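Local coordinates for R.Pab1 family restriction endonuclease (Campylobacter coli, PDB 7CFA), which probably acts as a restriction DNA glycosylase of the R.PabI family, removing a base from its recognition sequence in double-stranded DNA and so leading to strand cleavage, at residues Ser138-Val143 and Ile155-Lys160; Leu142-Asn147 and Phe211-Lys216; Gly19-Lys24 and Val49-Gly54; Asn149-Glu154 and Leu170-Pro175. The protein carries 2 engineered substitutions. One frame throughout, in Å; residues are numbered along the deposited sequence.

Contact 1: Ser138-Val143 and Ile155-Lys160; sequences SYPLLV and IIIKEK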
# COMPACT_ATOMS: atom_id res chain seq x y z
N SER A 138 -7.70 8.23 6.27
CA SER A 138 -6.53 9.09 6.40
C SER A 138 -5.43 8.36 7.15
O SER A 138 -5.64 7.88 8.27
CB SER A 138 -6.89 10.40 7.11
OG SER A 138 -7.85 11.13 6.37
N TYR A 139 -4.26 8.28 6.53
CA TYR A 139 -3.10 7.61 7.11
C TYR A 139 -2.06 8.64 7.51
O TYR A 139 -1.65 9.46 6.68
CB TYR A 139 -2.49 6.62 6.11
CG TYR A 139 -3.43 5.52 5.70
CD1 TYR A 139 -4.34 5.70 4.66
CD2 TYR A 139 -3.41 4.29 6.33
CE1 TYR A 139 -5.20 4.69 4.28
CE2 TYR A 139 -4.26 3.27 5.96
CZ TYR A 139 -5.16 3.48 4.93
OH TYR A 139 -6.01 2.47 4.55
N PRO A 140 -1.62 8.64 8.76
CA PRO A 140 -0.59 9.58 9.18
C PRO A 140 0.79 9.11 8.76
O PRO A 140 1.05 7.91 8.59
CB PRO A 140 -0.73 9.60 10.70
CG PRO A 140 -1.19 8.22 11.03
CD PRO A 140 -2.08 7.79 9.88
N LEU A 141 1.69 10.07 8.59
CA LEU A 141 3.09 9.77 8.41
C LEU A 141 3.90 10.75 9.24
O LEU A 141 3.57 11.93 9.33
CB LEU A 141 3.51 9.84 6.93
CG LEU A 141 3.37 11.14 6.15
CD1 LEU A 141 4.67 11.93 6.17
CD2 LEU A 141 2.94 10.86 4.72
N LEU A 142 4.95 10.23 9.88
CA LEU A 142 5.85 11.03 10.69
C LEU A 142 7.18 11.17 9.97
O LEU A 142 7.72 10.18 9.46
CB LEU A 142 6.05 10.39 12.07
CG LEU A 142 4.82 10.31 12.97
CD1 LEU A 142 5.17 9.63 14.29
CD2 LEU A 142 4.24 11.70 13.22
N VAL A 143 7.70 12.39 9.93
CA VAL A 143 8.99 12.68 9.33
C VAL A 143 9.91 13.22 10.41
O VAL A 143 9.55 14.16 11.13
CB VAL A 143 8.88 13.68 8.16
CG1 VAL A 143 10.26 14.13 7.71
CG2 VAL A 143 8.11 13.06 7.01
N ILE A 155 8.08 7.56 8.76
CA ILE A 155 7.36 6.41 9.30
C ILE A 155 5.96 6.41 8.70
O ILE A 155 5.18 7.33 8.94
CB ILE A 155 7.32 6.44 10.83
CG1 ILE A 155 8.74 6.44 11.40
CG2 ILE A 155 6.52 5.25 11.36
CD1 ILE A 155 8.81 6.60 12.89
N ILE A 156 5.66 5.38 7.92
CA ILE A 156 4.34 5.21 7.33
C ILE A 156 3.50 4.34 8.25
O ILE A 156 3.94 3.26 8.68
CB ILE A 156 4.44 4.59 5.92
CG1 ILE A 156 5.35 5.44 5.03
CG2 ILE A 156 3.06 4.44 5.31
CD1 ILE A 156 4.88 6.87 4.87
N ILE A 157 2.30 4.80 8.57
CA ILE A 157 1.39 4.11 9.48
C ILE A 157 0.32 3.41 8.65
O ILE A 157 -0.43 4.06 7.92
CB ILE A 157 0.76 5.07 10.49
CG1 ILE A 157 1.85 5.82 11.27
CG2 ILE A 157 -0.15 4.32 11.44
CD1 ILE A 157 2.76 4.91 12.08
N LYS A 158 0.24 2.09 8.77
CA LYS A 158 -0.76 1.28 8.09
C LYS A 158 -1.45 0.37 9.09
O LYS A 158 -1.04 0.26 10.25
CB LYS A 158 -0.14 0.45 6.96
CG LYS A 158 0.39 1.27 5.79
CD LYS A 158 -0.73 1.97 5.03
CE LYS A 158 -0.18 2.76 3.85
NZ LYS A 158 -1.26 3.43 3.07
N GLU A 159 -2.52 -0.28 8.64
CA GLU A 159 -3.26 -1.19 9.51
C GLU A 159 -2.46 -2.45 9.77
O GLU A 159 -1.73 -2.94 8.89
CB GLU A 159 -4.61 -1.56 8.88
CG GLU A 159 -5.49 -0.38 8.50
CD GLU A 159 -5.26 0.08 7.07
OE1 GLU A 159 -4.22 -0.29 6.49
OE2 GLU A 159 -6.12 0.81 6.54
N LYS A 160 -2.59 -2.99 10.98
CA LYS A 160 -2.00 -4.29 11.28
C LYS A 160 -2.72 -5.38 10.51
O LYS A 160 -3.96 -5.44 10.51
CB LYS A 160 -2.05 -4.57 12.77
CG LYS A 160 -1.09 -3.76 13.62
CD LYS A 160 -1.07 -4.29 15.04
CE LYS A 160 -0.14 -3.48 15.93
NZ LYS A 160 1.25 -3.47 15.41

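Contact 2: Leu142-Asn147 and Phe211-Lys216; sequences LVYQFN and FLEMLK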
# COMPACT_ATOMS: atom_id res chain seq x y z
N LEU A 142 4.95 10.23 9.88
CA LEU A 142 5.85 11.03 10.69
C LEU A 142 7.18 11.17 9.97
O LEU A 142 7.72 10.18 9.46
CB LEU A 142 6.05 10.39 12.07
CG LEU A 142 4.82 10.31 12.97
CD1 LEU A 142 5.17 9.63 14.29
CD2 LEU A 142 4.24 11.70 13.22
N VAL A 143 7.70 12.39 9.93
CA VAL A 143 8.99 12.68 9.33
C VAL A 143 9.91 13.22 10.41
O VAL A 143 9.55 14.16 11.13
CB VAL A 143 8.88 13.68 8.16
CG1 VAL A 143 10.26 14.13 7.71
CG2 VAL A 143 8.11 13.06 7.01
N TYR A 144 11.09 12.61 10.54
CA TYR A 144 12.11 13.10 11.46
C TYR A 144 13.27 13.66 10.64
O TYR A 144 13.85 12.95 9.81
CB TYR A 144 12.60 11.99 12.39
CG TYR A 144 13.65 12.48 13.37
CD1 TYR A 144 13.28 13.19 14.51
CD2 TYR A 144 15.00 12.25 13.15
CE1 TYR A 144 14.24 13.64 15.40
CE2 TYR A 144 15.96 12.69 14.04
CZ TYR A 144 15.57 13.39 15.16
OH TYR A 144 16.52 13.84 16.05
N GLN A 145 13.59 14.93 10.87
CA GLN A 145 14.70 15.58 10.19
C GLN A 145 15.92 15.51 11.09
O GLN A 145 15.96 16.13 12.16
CB GLN A 145 14.34 17.03 9.86
CG GLN A 145 15.48 17.81 9.22
CD GLN A 145 15.88 17.25 7.87
OE1 GLN A 145 17.01 16.79 7.69
NE2 GLN A 145 14.96 17.29 6.91
N PHE A 146 16.92 14.74 10.67
CA PHE A 146 18.16 14.66 11.42
C PHE A 146 18.90 16.00 11.36
O PHE A 146 18.61 16.85 10.52
CB PHE A 146 19.05 13.53 10.88
CG PHE A 146 18.44 12.16 11.03
CD1 PHE A 146 17.71 11.59 10.00
CD2 PHE A 146 18.61 11.44 12.20
CE1 PHE A 146 17.15 10.33 10.14
CE2 PHE A 146 18.06 10.18 12.34
CZ PHE A 146 17.33 9.63 11.31
N ASN A 147 19.85 16.17 12.28
CA ASN A 147 20.61 17.42 12.32
C ASN A 147 21.32 17.69 11.00
O ASN A 147 21.46 18.84 10.59
CB ASN A 147 21.61 17.40 13.47
CG ASN A 147 20.93 17.49 14.83
OD1 ASN A 147 19.90 18.15 14.97
ND2 ASN A 147 21.50 16.83 15.83
N PHE A 211 22.55 7.35 12.79
CA PHE A 211 22.10 5.97 12.99
C PHE A 211 21.76 5.70 14.45
O PHE A 211 20.89 4.87 14.73
CB PHE A 211 23.16 5.01 12.45
CG PHE A 211 23.43 5.18 10.98
CD1 PHE A 211 24.35 6.12 10.54
CD2 PHE A 211 22.73 4.44 10.04
CE1 PHE A 211 24.59 6.30 9.19
CE2 PHE A 211 22.97 4.61 8.69
CZ PHE A 211 23.90 5.54 8.26
N LEU A 212 22.42 6.39 15.38
CA LEU A 212 22.06 6.26 16.79
C LEU A 212 20.68 6.85 17.06
O LEU A 212 19.88 6.26 17.80
CB LEU A 212 23.11 6.93 17.68
CG LEU A 212 24.42 6.18 17.87
CD1 LEU A 212 25.42 7.03 18.64
CD2 LEU A 212 24.18 4.86 18.58
N GLU A 213 20.39 8.02 16.48
CA GLU A 213 19.05 8.60 16.63
C GLU A 213 17.99 7.74 15.96
O GLU A 213 16.84 7.71 16.41
CB GLU A 213 19.02 10.02 16.06
CG GLU A 213 19.85 11.01 16.86
CD GLU A 213 19.69 12.44 16.37
OE1 GLU A 213 18.90 12.67 15.43
OE2 GLU A 213 20.36 13.34 16.93
N MET A 214 18.36 7.03 14.89
CA MET A 214 17.41 6.15 14.22
C MET A 214 17.10 4.93 15.07
O MET A 214 15.97 4.44 15.09
CB MET A 214 17.94 5.74 12.85
CG MET A 214 16.88 5.23 11.90
SD MET A 214 17.61 4.62 10.37
CE MET A 214 18.86 5.88 10.10
N LEU A 215 18.11 4.41 15.77
CA LEU A 215 17.87 3.32 16.71
C LEU A 215 16.91 3.75 17.81
O LEU A 215 16.01 2.99 18.19
CB LEU A 215 19.19 2.84 17.32
CG LEU A 215 19.12 1.56 18.14
CD1 LEU A 215 18.81 0.37 17.24
CD2 LEU A 215 20.40 1.33 18.93
N LYS A 216 17.08 4.97 18.32
CA LYS A 216 16.17 5.47 19.35
C LYS A 216 14.75 5.60 18.83
O LYS A 216 13.79 5.35 19.57
CB LYS A 216 16.68 6.82 19.87
CG LYS A 216 15.89 7.36 21.05
CD LYS A 216 16.51 8.62 21.62
CE LYS A 216 16.45 9.78 20.63
NZ LYS A 216 16.94 11.05 21.24

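Contact 3: Gly19-Lys24 and Val49-Gly54; sequences GKIRIK and VEWQIG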
# COMPACT_ATOMS: atom_id res chain seq x y z
N GLY A 19 12.16 -4.20 -3.88
CA GLY A 19 13.12 -4.43 -2.83
C GLY A 19 13.11 -3.33 -1.78
O GLY A 19 12.25 -2.45 -1.80
N LYS A 20 14.09 -3.38 -0.88
CA LYS A 20 14.19 -2.43 0.22
C LYS A 20 14.72 -1.07 -0.22
O LYS A 20 14.54 -0.09 0.51
CB LYS A 20 15.10 -3.01 1.31
CG LYS A 20 14.55 -4.25 1.99
CD LYS A 20 15.66 -5.09 2.60
CE LYS A 20 16.47 -4.30 3.63
NZ LYS A 20 15.67 -3.96 4.84
N ILE A 21 15.37 -0.99 -1.37
CA ILE A 21 15.94 0.26 -1.88
C ILE A 21 15.10 0.72 -3.06
O ILE A 21 14.89 -0.03 -4.02
CB ILE A 21 17.41 0.09 -2.30
CG1 ILE A 21 18.24 -0.51 -1.15
CG2 ILE A 21 17.99 1.42 -2.73
CD1 ILE A 21 18.41 0.43 0.01
N ARG A 22 14.63 1.97 -2.99
CA ARG A 22 13.90 2.58 -4.09
C ARG A 22 14.42 3.99 -4.31
O ARG A 22 14.89 4.65 -3.38
CB ARG A 22 12.39 2.59 -3.83
CG ARG A 22 11.76 1.21 -3.71
CD ARG A 22 10.24 1.27 -3.69
NE ARG A 22 9.71 2.01 -2.55
CZ ARG A 22 8.42 2.08 -2.23
NH1 ARG A 22 7.52 1.45 -2.97
NH2 ARG A 22 8.03 2.78 -1.17
N ILE A 23 14.32 4.45 -5.55
CA ILE A 23 14.75 5.79 -5.94
C ILE A 23 13.51 6.61 -6.27
O ILE A 23 12.67 6.19 -7.08
CB ILE A 23 15.72 5.76 -7.14
CG1 ILE A 23 16.90 4.84 -6.84
CG2 ILE A 23 16.21 7.16 -7.46
CD1 ILE A 23 17.73 5.27 -5.65
N LYS A 24 13.39 7.78 -5.65
CA LYS A 24 12.26 8.67 -5.85
C LYS A 24 12.77 10.09 -6.07
O LYS A 24 13.95 10.39 -5.88
CB LYS A 24 11.29 8.63 -4.66
CG LYS A 24 11.91 9.06 -3.34
CD LYS A 24 10.91 8.97 -2.20
CE LYS A 24 11.55 9.38 -0.88
NZ LYS A 24 10.60 9.25 0.26
N VAL A 49 17.26 8.46 -2.23
CA VAL A 49 17.24 7.02 -1.97
C VAL A 49 16.24 6.75 -0.86
O VAL A 49 16.26 7.42 0.18
CB VAL A 49 18.64 6.51 -1.59
CG1 VAL A 49 18.59 5.03 -1.23
CG2 VAL A 49 19.63 6.76 -2.71
N GLU A 50 15.35 5.79 -1.08
CA GLU A 50 14.41 5.34 -0.06
C GLU A 50 14.83 3.96 0.40
O GLU A 50 14.83 3.01 -0.39
CB GLU A 50 12.98 5.33 -0.59
CG GLU A 50 11.94 5.27 0.51
CD GLU A 50 10.52 5.16 -0.02
OE1 GLU A 50 10.19 4.12 -0.62
OE2 GLU A 50 9.75 6.13 0.15
N TRP A 51 15.18 3.84 1.68
CA TRP A 51 15.75 2.61 2.25
C TRP A 51 14.88 2.16 3.42
O TRP A 51 14.92 2.77 4.50
CB TRP A 51 17.20 2.85 2.68
CG TRP A 51 17.92 1.65 3.22
CD1 TRP A 51 17.47 0.36 3.28
CD2 TRP A 51 19.25 1.64 3.77
NE1 TRP A 51 18.43 -0.45 3.84
CE2 TRP A 51 19.53 0.31 4.14
CE3 TRP A 51 20.22 2.62 3.97
CZ2 TRP A 51 20.75 -0.06 4.72
CZ3 TRP A 51 21.43 2.25 4.54
CH2 TRP A 51 21.68 0.92 4.91
N GLN A 52 14.09 1.11 3.21
CA GLN A 52 13.31 0.50 4.29
C GLN A 52 14.26 -0.35 5.13
O GLN A 52 14.38 -1.57 4.97
CB GLN A 52 12.15 -0.32 3.74
CG GLN A 52 11.21 -0.85 4.81
CD GLN A 52 10.06 -1.66 4.25
OE1 GLN A 52 10.01 -1.94 3.05
NE2 GLN A 52 9.13 -2.04 5.12
N ILE A 53 14.95 0.32 6.04
CA ILE A 53 16.06 -0.28 6.77
C ILE A 53 15.53 -1.02 7.99
O ILE A 53 14.55 -0.60 8.63
CB ILE A 53 17.08 0.80 7.17
CG1 ILE A 53 18.32 0.18 7.81
CG2 ILE A 53 16.44 1.83 8.10
CD1 ILE A 53 19.40 1.19 8.12
N GLY A 54 16.17 -2.14 8.32
CA GLY A 54 15.88 -2.90 9.51
C GLY A 54 17.01 -2.82 10.53
O GLY A 54 18.06 -2.23 10.30

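Contact 4: Asn149-Glu154 and Leu170-Pro175; sequences NEFLSE and LYFCFP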
# COMPACT_ATOMS: atom_id res chain seq x y z
N ASN A 149 20.85 18.10 7.44
CA ASN A 149 19.66 18.40 6.65
C ASN A 149 19.53 17.54 5.40
O ASN A 149 18.51 17.64 4.71
CB ASN A 149 19.64 19.88 6.28
CG ASN A 149 19.36 20.78 7.46
OD1 ASN A 149 18.66 20.39 8.40
ND2 ASN A 149 19.90 21.99 7.43
N GLU A 150 20.53 16.71 5.09
CA GLU A 150 20.42 15.83 3.94
C GLU A 150 19.67 14.54 4.27
O GLU A 150 19.04 13.95 3.38
CB GLU A 150 21.82 15.50 3.40
CG GLU A 150 22.66 16.72 3.07
CD GLU A 150 22.24 17.40 1.78
OE1 GLU A 150 22.08 16.70 0.76
OE2 GLU A 150 22.08 18.64 1.78
N PHE A 151 19.71 14.10 5.52
CA PHE A 151 19.13 12.83 5.92
C PHE A 151 17.79 13.04 6.63
O PHE A 151 17.62 13.99 7.39
CB PHE A 151 20.08 12.07 6.85
CG PHE A 151 21.35 11.63 6.19
CD1 PHE A 151 22.47 12.44 6.19
CD2 PHE A 151 21.42 10.40 5.56
CE1 PHE A 151 23.64 12.03 5.57
CE2 PHE A 151 22.58 9.98 4.95
CZ PHE A 151 23.70 10.79 4.95
N LEU A 152 16.85 12.14 6.36
CA LEU A 152 15.57 12.12 7.05
C LEU A 152 15.07 10.69 7.10
O LEU A 152 15.48 9.84 6.31
CB LEU A 152 14.54 13.04 6.38
CG LEU A 152 13.97 12.67 5.01
CD1 LEU A 152 12.74 11.77 5.10
CD2 LEU A 152 13.65 13.92 4.21
N SER A 153 14.17 10.44 8.04
CA SER A 153 13.45 9.17 8.11
C SER A 153 11.96 9.46 8.17
O SER A 153 11.53 10.42 8.80
CB SER A 153 13.88 8.33 9.32
OG SER A 153 13.56 8.98 10.53
N GLU A 154 11.18 8.62 7.49
CA GLU A 154 9.73 8.76 7.47
C GLU A 154 9.09 7.45 7.90
O GLU A 154 9.51 6.37 7.48
CB GLU A 154 9.22 9.18 6.09
CG GLU A 154 9.78 8.38 4.93
CD GLU A 154 9.34 8.95 3.59
OE1 GLU A 154 8.61 9.96 3.58
OE2 GLU A 154 9.72 8.38 2.55
N LEU A 170 9.44 2.19 8.86
CA LEU A 170 10.43 3.26 8.84
C LEU A 170 11.22 3.20 7.54
O LEU A 170 11.69 2.13 7.14
CB LEU A 170 11.36 3.15 10.05
CG LEU A 170 12.32 4.32 10.34
CD1 LEU A 170 12.54 4.46 11.83
CD2 LEU A 170 13.65 4.13 9.63
N TYR A 171 11.37 4.36 6.90
CA TYR A 171 12.15 4.48 5.68
C TYR A 171 13.26 5.50 5.91
O TYR A 171 13.02 6.57 6.46
CB TYR A 171 11.28 4.91 4.50
CG TYR A 171 10.25 3.87 4.11
CD1 TYR A 171 9.01 3.82 4.74
CD2 TYR A 171 10.52 2.94 3.12
CE1 TYR A 171 8.07 2.87 4.39
CE2 TYR A 171 9.58 1.99 2.76
CZ TYR A 171 8.36 1.96 3.40
OH TYR A 171 7.42 1.01 3.05
N PHE A 172 14.48 5.15 5.50
CA PHE A 172 15.64 6.01 5.64
C PHE A 172 15.94 6.64 4.28
O PHE A 172 16.12 5.92 3.29
CB PHE A 172 16.84 5.20 6.15
CG PHE A 172 18.07 6.02 6.41
CD1 PHE A 172 17.98 7.25 7.03
CD2 PHE A 172 19.32 5.54 6.05
CE1 PHE A 172 19.12 8.00 7.27
CE2 PHE A 172 20.46 6.28 6.30
CZ PHE A 172 20.36 7.51 6.91
N CYS A 173 15.96 7.97 4.23
CA CYS A 173 16.04 8.69 2.98
C CYS A 173 17.19 9.69 2.98
O CYS A 173 17.51 10.30 4.01
CB CYS A 173 14.72 9.43 2.68
SG CYS A 173 13.26 8.36 2.71
N PHE A 174 17.79 9.87 1.81
CA PHE A 174 18.89 10.80 1.61
C PHE A 174 19.11 10.97 0.10
O PHE A 174 18.77 10.07 -0.68
CB PHE A 174 20.18 10.30 2.29
CG PHE A 174 20.53 8.88 1.94
CD1 PHE A 174 21.31 8.60 0.83
CD2 PHE A 174 20.10 7.84 2.73
CE1 PHE A 174 21.64 7.30 0.51
CE2 PHE A 174 20.42 6.53 2.42
CZ PHE A 174 21.19 6.26 1.31
N PRO A 175 19.69 12.10 -0.32
CA PRO A 175 19.87 12.34 -1.76
C PRO A 175 20.81 11.34 -2.40
O PRO A 175 21.74 10.83 -1.77
CB PRO A 175 20.45 13.76 -1.80
CG PRO A 175 20.07 14.38 -0.51
CD PRO A 175 20.08 13.26 0.49

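Contact 1: Ser138-Val143 and Ile155-Lys160
The ring of Tyr139 carries a lysine amine over one face and a carboxylate at its rim. Lys158 NZ stands 3.9 Å from the ring centroid and only 8° off the ring normal, a well-centred cation-pi contact. The lysine chain reaches it by bending at chi2 (-67°) and then running straight, so that its CD passes over the same face as NZ, near the rim at Tyr139 CD2 and CE2. Glu159 approaches from the hydroxyl end. Its CD lies in the plane of the ring, and the carboxylate is turned 81° to that plane. Tyr139 OH gives a hydrogen bond to Glu159 OE2 of 2.6 Å, received on the syn lone pair. The bend at chi2 of Glu159 brings the carboxylate to the phenol. The backbone oxygen of Ile157 also lies at the ring edge, 3.4 Å from Tyr139 CD2.

Further along, the side chains of Pro140 and Ile157 cross at about a right angle, with Pro140 CG 3.7 Å from Ile157 CB. Leu142 and Ile155 form a hydrogen-bonded pair, with Ile155 N to Leu142 O at 2.7 Å and Leu142 N to Ile155 O at 3.1 Å. The bond from Ile157 N to Pro140 O is weak. Leu141 and Ile156 are the adjoining non-hydrogen-bonded pair, and Ile156 CD1 touches Leu141 CB. The outer side of 138-143 pairs antiparallel with a strand of the second subunit. This is an antiparallel beta hairpin, 130-145 with 152-159, in a sheet that runs on through the dimer, consistent with the half-pipe fold of the R.PabI family.

Contact 2: Leu142-Asn147 and Phe211-Lys216
Glu213 OE1 is the best-held polar atom, gripped across the contact by a single hydrogen bond of 2.7 Å from Tyr144 OH. The bond joins helix 208-219 to the end of strand 130-145, a helix laid against an antiparallel beta sheet. The phenol comes to Glu213 OE1 from above the carboxylate plane, 59° out of it. Ring and carboxylate are turned 75° to each other, and OE1 itself lies at the edge of the Tyr144 ring, near its plane. Tyr144 reaches the helix because its CG is anti to the backbone N (chi1 -179°). Glu213 meets it with a chain that is extended beyond CG.

Phe146 lies beside this pair, and its CD2 comes within 3.5 Å of Glu213 OE1. Tyr144 CD2 sits 3.7 Å above the Phe146 ring plane, over its centre, so the two aromatic side chains of the segment are packed together. Glu213 CB lies at the edge of the Phe146 ring, 3.8 Å from CE2, and the two side chains slide past each other in opposite directions. Phe146 is buried, and Phe151 and Ser153 also touch it. On the same helix, Met214 packs against Ile53, while Phe211 turns to helix 79-88. The last link to the helix is apolar: Phe146 CZ meets Met214 CB at 4.2 Å.

Contact 3: Gly19-Lys24 and Val49-Gly54
Strands 21-24 and 49-51 run antiparallel, with axes 4.6 Å apart at closest approach and their directions 149° apart. Arg22 and Glu50 are the hydrogen-bonded pair, linked in both directions: Glu50 N to Arg22 O is 2.6 Å and Arg22 N to Glu50 O is 2.8 Å. Beyond them Gln52 N bonds to Lys20 O. Gln52 is the centre of an inverse gamma turn, and its backbone O accepts a hydrogen bond from Lys20 NZ (2.7 Å). The lysine curls back to it by bending at chi3 and chi4. Glu78 gives the same amine a salt bridge.

On the face of Arg22 and Glu50 the two side chains lie side by side and point the same way. Arg22 presents NE and NH2 side-on, and both bond to Glu50 OE1, with NH2 at 2.6 Å on the syn lone pair. OE1 lies close to the guanidinium plane. Lys24 crosses Glu50 at about a right angle and meets OE2 from above the carboxylate plane, with NZ 3.2 Å away. The stronger partner of Lys24 is Glu154, in a shorter salt bridge.

The other face is mainly apolar. Ile21 CD1 lies over the five-membered ring of Trp51, 3.6 Å from its centroid, a CH-pi contact. Ile23 CD1 packs on Val49 CG2. Trp51 NE1 is hydrogen-bonded to Glu78.

Glu50 is buried, and its carboxylate lies close to that of Glu154. This neighbour would tend to raise the pKa of Glu50. Arg22 and Lys24 would counter this, and Lys24, which meets both acids, would probably offset their repulsion.

Contact 4: Asn149-Glu154 and Leu170-Pro175
This contact is the open end of the antiparallel beta hairpin of strands 152-159 and 166-175, in the middle of the sheet. Its rungs are two hydrogen-bonded pairs. Leu152 and Cys173 are joined by Cys173 N to Leu152 O at 2.8 Å and by the straight bond from Leu152 N to Cys173 O (170° at the hydrogen). Glu154 and Tyr171 make the next such pair, with Tyr171 N to Glu154 O also 2.8 Å. Between them Ser153 faces Phe172 as a non-hydrogen-bonded pair.

Phe151, Phe172 and Phe174 form an aromatic cluster on one face. Phe151 and Phe172 meet rim to rim, planes 12° apart, with Phe151 CD2 3.4 Å from Phe172 CZ. Phe151 CD2 also touches Phe174 CB, at 3.5 Å. Phe174 has CG in the crowded position between backbone N and carbonyl carbon (chi1 51°), and its CD2 lies above the Phe172 plane, toward the rim. On the other face Leu152 CD1 meets Cys173 CB at 3.9 Å. Where the strands part, Glu150 O contacts Pro175 CD.

Strand 198-203 and helix 208-219 pack on the aromatic cluster through Leu201, Ile210 and Met214, while strand 47-51 runs along the far side of strand 166-175.

Overall arrangement
From the N terminus, contact 3 comes first and closes its loop between strands 21-27 and 47-51 before any other contact opens. Contacts 1 and 2 then start from overlapping parts of strand 130-145. Contact 1 closes at strand 152-159, and its segments alternate with those of contact 4, so these two cross. Contact 4 is nested inside the long loop that contact 2 closes at helix 208-219. Contacts 1, 3 and 4 join neighbouring strands of one antiparallel sheet, whose adjacent strands 47-51 and 166-175 link contact 3 to contact 4. Contact 2 fastens a helix to it. Contacts 1 and 2 also touch the second subunit.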